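Local structure of beta-N-acetylglucosaminidase-like protein Glycoside hydrolase family 20 (Flavobacterium johnsoniae, 6YHH) at residues A[580-583]-A[584-587]; A[521-524]-A[525-529]; A[621-624]-A[625-629]. The protein is probably a beta-N-acetylhexosaminidase that, as a chitobiase of bacterial chitin breakdown, removes N-acetylglucosamine units from chitin fragments. One frame throughout, in Å; residues are numbered along the deposited sequence.

Contact 1: A[580-583]-A[584-587]; sequences NKSA and DNKA
S582 and N585 face each other across the first turn of a helix, a worked example of how an N-cap is built. OG of S582 accepts from the backbone N of N585 at 3.0 Å, replacing the carbonyl that an amide in the first turn lacks. It gets there because OG stands between the backbone N and the carbonyl carbon of its own residue (chi1 69°).

N585 answers with its side chain. CG lies opposite its carbonyl carbon (chi1 -76°), which sends the carboxamide back toward the incoming loop, and ND2 donates to O of N580 at 2.9 Å. The bond is nearly straight (165°), and the acceptor lies close to the amide plane and the donor in the carbonyl plane. The same carbonyl oxygen also takes the backbone N of S582, closing an inverse gamma turn centred on K581; two donors thus grip one acceptor. Without the carboxamide, as with an alanine here, N580 O would probably lose its side-chain donor, and the gamma turn its tie to the helix.

The arrangement forms the surface connection between helices 565-579 and 583-607. N585 packs back on Q576 and Y577 of the preceding helix, while K586 touches Y577 and its NZ makes a weak hydrogen bond to the carbonyl of L634, the last residue of helix 617-634, and a long, weak ion pair with D635 just beyond.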
loop_
_atom_site.group_PDB
_atom_site.type_symbol
_atom_site.label_atom_id
_atom_site.label_comp_id
_atom_site.label_asym_id
_atom_site.label_seq_id
_atom_site.Cartn_x
_atom_site.Cartn_y
_atom_site.Cartn_z
ATOM N N ASN A 580 -38.754 14.539 21.242
ATOM C CA ASN A 580 -40.029 13.852 20.981
ATOM C C ASN A 580 -39.856 12.429 21.436
ATOM O O ASN A 580 -39.335 11.599 20.665
ATOM C CB ASN A 580 -40.394 13.921 19.491
ATOM C CG ASN A 580 -41.688 13.157 19.165
ATOM O OD1 ASN A 580 -42.206 12.433 19.956
ATOM N ND2 ASN A 580 -42.140 13.273 17.992
ATOM N N LYS A 581 -40.374 12.137 22.631
ATOM C CA LYS A 581 -40.194 10.849 23.311
ATOM C C LYS A 581 -41.206 9.788 22.841
ATOM O O LYS A 581 -41.853 9.124 23.632
ATOM C CB LYS A 581 -40.260 11.072 24.804
ATOM C CG LYS A 581 -39.154 11.949 25.352
ATOM C CD LYS A 581 -39.100 11.945 26.877
ATOM C CE LYS A 581 -37.823 12.567 27.410
ATOM N NZ LYS A 581 -37.987 13.127 28.792
ATOM N N SER A 582 -41.279 9.635 21.543
ATOM C CA SER A 582 -42.104 8.656 20.866
ATOM C C SER A 582 -41.589 7.223 21.073
ATOM O O SER A 582 -40.368 7.030 21.383
ATOM C CB SER A 582 -42.155 8.931 19.378
ATOM O OG SER A 582 -40.904 8.694 18.679
ATOM N N ALA A 583 -42.481 6.229 20.911
ATOM C CA ALA A 583 -42.037 4.870 20.987
ATOM C C ALA A 583 -40.899 4.551 20.034
ATOM O O ALA A 583 -39.915 3.816 20.394
ATOM C CB ALA A 583 -43.201 3.896 20.723
ATOM N N ASP A 584 -41.038 5.011 18.807
ATOM C CA ASP A 584 -40.121 4.674 17.772
ATOM C C ASP A 584 -38.794 5.298 18.101
ATOM O O ASP A 584 -37.753 4.637 17.886
ATOM C CB ASP A 584 -40.560 5.227 16.402
ATOM C CG ASP A 584 -41.656 4.368 15.725
ATOM O OD1 ASP A 584 -41.954 3.257 16.236
ATOM O OD2 ASP A 584 -42.204 4.807 14.677
ATOM N N ASN A 585 -38.837 6.556 18.557
ATOM C CA ASN A 585 -37.569 7.238 18.908
ATOM C C ASN A 585 -36.880 6.571 20.086
ATOM O O ASN A 585 -35.631 6.482 20.092
ATOM C CB ASN A 585 -37.794 8.734 19.161
ATOM C CG ASN A 585 -37.981 9.533 17.867
ATOM O OD1 ASN A 585 -37.745 9.061 16.745
ATOM N ND2 ASN A 585 -38.344 10.783 18.040
ATOM N N LYS A 586 -37.640 6.164 21.103
ATOM C CA LYS A 586 -37.063 5.499 22.257
ATOM C C LYS A 586 -36.396 4.180 21.823
ATOM O O LYS A 586 -35.290 3.830 22.275
ATOM C CB LYS A 586 -38.136 5.158 23.284
ATOM C CG LYS A 586 -37.533 4.668 24.575
ATOM C CD LYS A 586 -38.562 3.909 25.416
ATOM C CE LYS A 586 -39.406 4.765 26.260
ATOM N NZ LYS A 586 -40.304 3.756 26.916
ATOM N N ALA A 587 -37.072 3.445 20.940
ATOM C CA ALA A 587 -36.513 2.194 20.427
ATOM C C ALA A 587 -35.210 2.430 19.628
ATOM O O ALA A 587 -34.312 1.568 19.757
ATOM C CB ALA A 587 -37.498 1.432 19.575
#

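Contact 2: A[521-524]-A[525-529]; sequences NIKS and VNEFT
I522 opens the first turn of the short helix 523-529 by giving its carbonyl to N526, and the turn is an example of a capped helix start braced by an i to i+4 salt bridge. The backbone follows the regular alpha-helical pattern: N of N526 reaches O of I522 at 2.9 Å in an almost linear bond (172°), N of E527 bonds O of K523 similarly, and N of F528 reaches O of S524 by a more bent bond (150°). Just ahead of the turn, OD1 of N521 accepts from the backbone N of K523 at 3.0 Å, a capping bond that serves an amide at the helix start.

Among the side chains, K523 and E527 carry the contact on the polar face. The two chains cross obliquely, and the lysine runs with its CG near the carboxylate before a bend at its last torsion (chi4 -79°) turns NZ onto OE2 of E527. The ammonium of K523 meets that oxygen on its syn side, somewhat out of the carboxylate plane, with NZ 3.0 Å from OE2 of E527. E527 also rests against K595 and V599 of helix 583-607.

V525 and F528 form the apolar side of the helix. CG1 of V525 lies 3.9 Å from CB of I522, and V525 continues onto L513, F556 and L603, while F528 packs against V599 and helix 617-634. T529 adds a polar tie inside the turn, its OG1 donating to O of N526 and also bonding K509 of helix 507-517.

On the polar face a water bridges the two segments: it lies 2.8 Å from OG of S524 and donates to OE1 of E527 at 2.5 Å.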
loop_
_atom_site.group_PDB
_atom_site.type_symbol
_atom_site.label_atom_id
_atom_site.label_comp_id
_atom_site.label_asym_id
_atom_site.label_seq_id
_atom_site.Cartn_x
_atom_site.Cartn_y
_atom_site.Cartn_z
ATOM N N ASN A 521 -12.338 -13.143 14.449
ATOM C CA ASN A 521 -13.342 -12.347 13.834
ATOM C C ASN A 521 -13.280 -10.916 14.359
ATOM O O ASN A 521 -13.381 -10.764 15.577
ATOM C CB ASN A 521 -14.698 -12.963 14.174
ATOM C CG ASN A 521 -15.839 -12.326 13.450
ATOM O OD1 ASN A 521 -15.810 -11.184 13.002
ATOM N ND2 ASN A 521 -16.917 -13.085 13.373
ATOM N N ILE A 522 -13.114 -9.941 13.482
ATOM C CA ILE A 522 -12.901 -8.542 13.944
ATOM C C ILE A 522 -14.169 -7.765 14.142
ATOM O O ILE A 522 -14.120 -6.633 14.534
ATOM C CB ILE A 522 -11.888 -7.743 13.086
ATOM C CG1 ILE A 522 -12.413 -7.577 11.649
ATOM C CG2 ILE A 522 -10.533 -8.403 13.101
ATOM C CD1 ILE A 522 -11.586 -6.672 10.737
ATOM N N LYS A 523 -15.323 -8.393 13.918
ATOM C CA LYS A 523 -16.582 -7.654 13.969
ATOM C C LYS A 523 -16.771 -6.800 15.246
ATOM O O LYS A 523 -17.085 -5.605 15.129
ATOM C CB LYS A 523 -17.760 -8.574 13.798
ATOM C CG LYS A 523 -19.146 -7.885 13.875
ATOM C CD LYS A 523 -20.258 -8.905 13.568
ATOM C CE LYS A 523 -21.655 -8.342 13.325
ATOM N NZ LYS A 523 -22.324 -7.994 14.616
ATOM N N SER A 524 -16.593 -7.388 16.418
ATOM C CA SER A 524 -16.845 -6.657 17.664
ATOM C C SER A 524 -15.853 -5.532 17.890
ATOM O O SER A 524 -16.218 -4.448 18.363
ATOM C CB SER A 524 -16.832 -7.626 18.821
ATOM O OG SER A 524 -17.964 -8.436 18.618
ATOM N N VAL A 525 -14.589 -5.769 17.519
ATOM C CA VAL A 525 -13.601 -4.684 17.693
ATOM C C VAL A 525 -13.807 -3.558 16.697
ATOM O O VAL A 525 -13.692 -2.394 17.033
ATOM C CB VAL A 525 -12.164 -5.237 17.721
ATOM C CG1 VAL A 525 -11.713 -5.819 16.449
ATOM C CG2 VAL A 525 -11.224 -4.146 18.162
ATOM N N ASN A 526 -14.194 -3.892 15.474
ATOM C CA ASN A 526 -14.566 -2.864 14.496
ATOM C C ASN A 526 -15.777 -2.053 14.956
ATOM O O ASN A 526 -15.781 -0.818 14.911
ATOM C CB ASN A 526 -14.829 -3.544 13.165
ATOM C CG ASN A 526 -15.030 -2.536 12.046
ATOM O OD1 ASN A 526 -14.186 -1.665 11.770
ATOM N ND2 ASN A 526 -16.223 -2.618 11.435
ATOM N N GLU A 527 -16.798 -2.741 15.458
ATOM C CA GLU A 527 -17.931 -1.985 15.988
ATOM C C GLU A 527 -17.563 -1.103 17.134
ATOM O O GLU A 527 -18.113 0.014 17.309
ATOM C CB GLU A 527 -19.105 -2.941 16.379
ATOM C CG GLU A 527 -19.646 -3.667 15.179
ATOM C CD GLU A 527 -20.580 -4.812 15.504
ATOM O OE1 GLU A 527 -20.538 -5.379 16.609
ATOM O OE2 GLU A 527 -21.341 -5.196 14.546
ATOM N N PHE A 528 -16.657 -1.553 17.991
ATOM C CA PHE A 528 -16.221 -0.696 19.118
ATOM C C PHE A 528 -15.418 0.535 18.598
ATOM O O PHE A 528 -15.525 1.611 19.201
ATOM C CB PHE A 528 -15.405 -1.466 20.149
ATOM C CG PHE A 528 -15.376 -0.793 21.512
ATOM C CD1 PHE A 528 -16.581 -0.479 22.179
ATOM C CD2 PHE A 528 -14.205 -0.492 22.147
ATOM C CE1 PHE A 528 -16.538 0.225 23.374
ATOM C CE2 PHE A 528 -14.163 0.172 23.359
ATOM C CZ PHE A 528 -15.355 0.516 23.985
ATOM N N THR A 529 -14.659 0.424 17.501
ATOM C CA THR A 529 -14.014 1.636 16.972
ATOM C C THR A 529 -15.027 2.690 16.620
ATOM O O THR A 529 -14.739 3.890 16.669
ATOM C CB THR A 529 -13.131 1.440 15.751
ATOM O OG1 THR A 529 -13.975 1.145 14.620
ATOM C CG2 THR A 529 -12.122 0.399 15.949
HETATM O O HOH W 1 -20.476 -7.381 18.179
#

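Contact 3: A[621-624]-A[625-629]; sequences KKLS and DASQE
K621 and D625, one helical turn apart, form a salt bridge that adds to the backbone bond from N of D625 to O of K621. The lysine chain passes alongside the aspartate, CG of K621 3.6 Å from OD2 of D625, and a bend at chi4 (53°) turns NZ in to face both carboxylate oxygens. OD2 of D625 receives NZ of K621 on the syn lone pair at 3.0 Å, whereas the bond to OD1 is weak at 3.2 Å.

O of K622 takes N of A626. One residue on, O of L623 has two donors, the backbone N of S627 at 2.8 Å and OG of the same serine at 2.7 Å. The two come from opposite faces of the carbonyl plane, OG standing well above it. A hydroxyl on this buried face is therefore satisfied within its own helix, because chi1 (-65°) folds it back over the preceding turn.

S624 is used through both its oxygens. Its carbonyl accepts the backbone N of Q628, and its OG receives NE2 of Q628 at 3.0 Å, near the amide plane but in a bent bond (141°); NE2 also makes a weak bond to the S624 carbonyl. NZ of K622 is satisfied by NE2 of H657, and OE2 of E629 by OG of S638.

Helix 617-634 is wedged between neighbours. L623, S624 and S627 lie on helix 583-607, against F593, W596 and N600. A626 and E629 meet helix 642-650, and L623 also touches V531 and V664 in loops beside the strands 532-534 and 660-662.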
loop_
_atom_site.group_PDB
_atom_site.type_symbol
_atom_site.label_atom_id
_atom_site.label_comp_id
_atom_site.label_asym_id
_atom_site.label_seq_id
_atom_site.Cartn_x
_atom_site.Cartn_y
_atom_site.Cartn_z
ATOM N N LYS A 621 -16.504 -2.367 28.993
ATOM C CA LYS A 621 -17.310 -2.756 30.167
ATOM C C LYS A 621 -18.028 -1.560 30.719
ATOM O O LYS A 621 -19.259 -1.610 30.994
ATOM C CB LYS A 621 -16.449 -3.387 31.229
ATOM C CG LYS A 621 -17.219 -3.520 32.536
ATOM C CD LYS A 621 -16.493 -4.319 33.572
ATOM C CE LYS A 621 -17.252 -4.313 34.915
ATOM N NZ LYS A 621 -18.652 -4.738 34.780
ATOM N N LYS A 622 -17.360 -0.400 30.834
ATOM C CA LYS A 622 -18.025 0.806 31.277
ATOM C C LYS A 622 -19.224 1.211 30.420
ATOM O O LYS A 622 -20.332 1.579 30.925
ATOM C CB LYS A 622 -17.028 1.949 31.443
ATOM C CG LYS A 622 -16.065 1.764 32.588
ATOM C CD LYS A 622 -14.796 2.626 32.520
ATOM C CE LYS A 622 -13.921 2.203 33.730
ATOM N NZ LYS A 622 -12.707 3.030 33.968
ATOM N N LEU A 623 -19.073 1.095 29.093
ATOM C CA LEU A 623 -20.191 1.395 28.204
ATOM C C LEU A 623 -21.341 0.361 28.320
ATOM O O LEU A 623 -22.542 0.739 28.300
ATOM C CB LEU A 623 -19.682 1.459 26.735
ATOM C CG LEU A 623 -20.677 1.828 25.717
ATOM C CD1 LEU A 623 -21.297 3.187 26.004
ATOM C CD2 LEU A 623 -20.092 1.748 24.283
ATOM N N SER A 624 -21.013 -0.927 28.447
ATOM C CA SER A 624 -21.966 -2.013 28.578
ATOM C C SER A 624 -22.704 -1.820 29.859
ATOM O O SER A 624 -23.951 -1.946 29.881
ATOM C CB SER A 624 -21.262 -3.377 28.577
ATOM O OG SER A 624 -22.273 -4.411 28.793
ATOM N N ASP A 625 -21.985 -1.508 30.908
ATOM C CA ASP A 625 -22.681 -1.278 32.234
ATOM C C ASP A 625 -23.664 -0.147 32.149
ATOM O O ASP A 625 -24.808 -0.284 32.622
ATOM C CB ASP A 625 -21.692 -1.036 33.372
ATOM C CG ASP A 625 -20.908 -2.264 33.775
ATOM O OD1 ASP A 625 -21.193 -3.411 33.417
ATOM O OD2 ASP A 625 -19.928 -2.088 34.486
ATOM N N ALA A 626 -23.263 0.998 31.595
ATOM C CA ALA A 626 -24.168 2.126 31.415
ATOM C C ALA A 626 -25.355 1.735 30.528
ATOM O O ALA A 626 -26.514 2.123 30.819
ATOM C CB ALA A 626 -23.438 3.336 30.889
ATOM N N SER A 627 -25.084 1.003 29.442
ATOM C CA SER A 627 -26.130 0.571 28.494
ATOM C C SER A 627 -27.194 -0.279 29.210
ATOM O O SER A 627 -28.403 -0.048 29.018
ATOM C CB SER A 627 -25.509 -0.170 27.329
ATOM O OG SER A 627 -24.665 0.684 26.559
ATOM N N GLN A 628 -26.736 -1.219 30.025
ATOM C CA GLN A 628 -27.662 -2.111 30.746
ATOM C C GLN A 628 -28.594 -1.290 31.624
ATOM O O GLN A 628 -29.806 -1.572 31.707
ATOM C CB GLN A 628 -26.892 -3.159 31.603
ATOM C CG GLN A 628 -26.208 -4.253 30.792
ATOM C CD GLN A 628 -25.165 -5.123 31.577
ATOM O OE1 GLN A 628 -25.518 -5.836 32.472
ATOM N NE2 GLN A 628 -23.935 -5.159 31.117
ATOM N N GLU A 629 -28.049 -0.329 32.315
ATOM C CA GLU A 629 -28.869 0.467 33.270
ATOM C C GLU A 629 -29.813 1.443 32.528
ATOM O O GLU A 629 -31.053 1.616 32.863
ATOM C CB GLU A 629 -28.007 1.174 34.304
ATOM C CG GLU A 629 -28.802 1.809 35.469
ATOM C CD GLU A 629 -29.445 0.731 36.345
ATOM O OE1 GLU A 629 -28.803 -0.308 36.591
ATOM O OE2 GLU A 629 -30.597 0.952 36.788
#

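Overall arrangement
All three contacts are local, within one helix or at its start, and lie away from the predicted proton donor. Contact 1 is a surface feature that begins helix 583-607, whereas contacts 2 and 3 are partly buried and pack on that same helix. These two touch, CE1 of F528 lying 4.0 Å from CD2 of L623; contact 1 stays about 10 Å from contact 3 and about 16 Å from contact 2, nearest atoms. Contact 1 relies on uncharged groups, a serine cap and an asparagine tie; contact 2 has a capping asparagine but adds a lysine-acid pair, as does contact 3. Both turn buried residues inward, mostly apolar in contact 2, including two serines in contact 3.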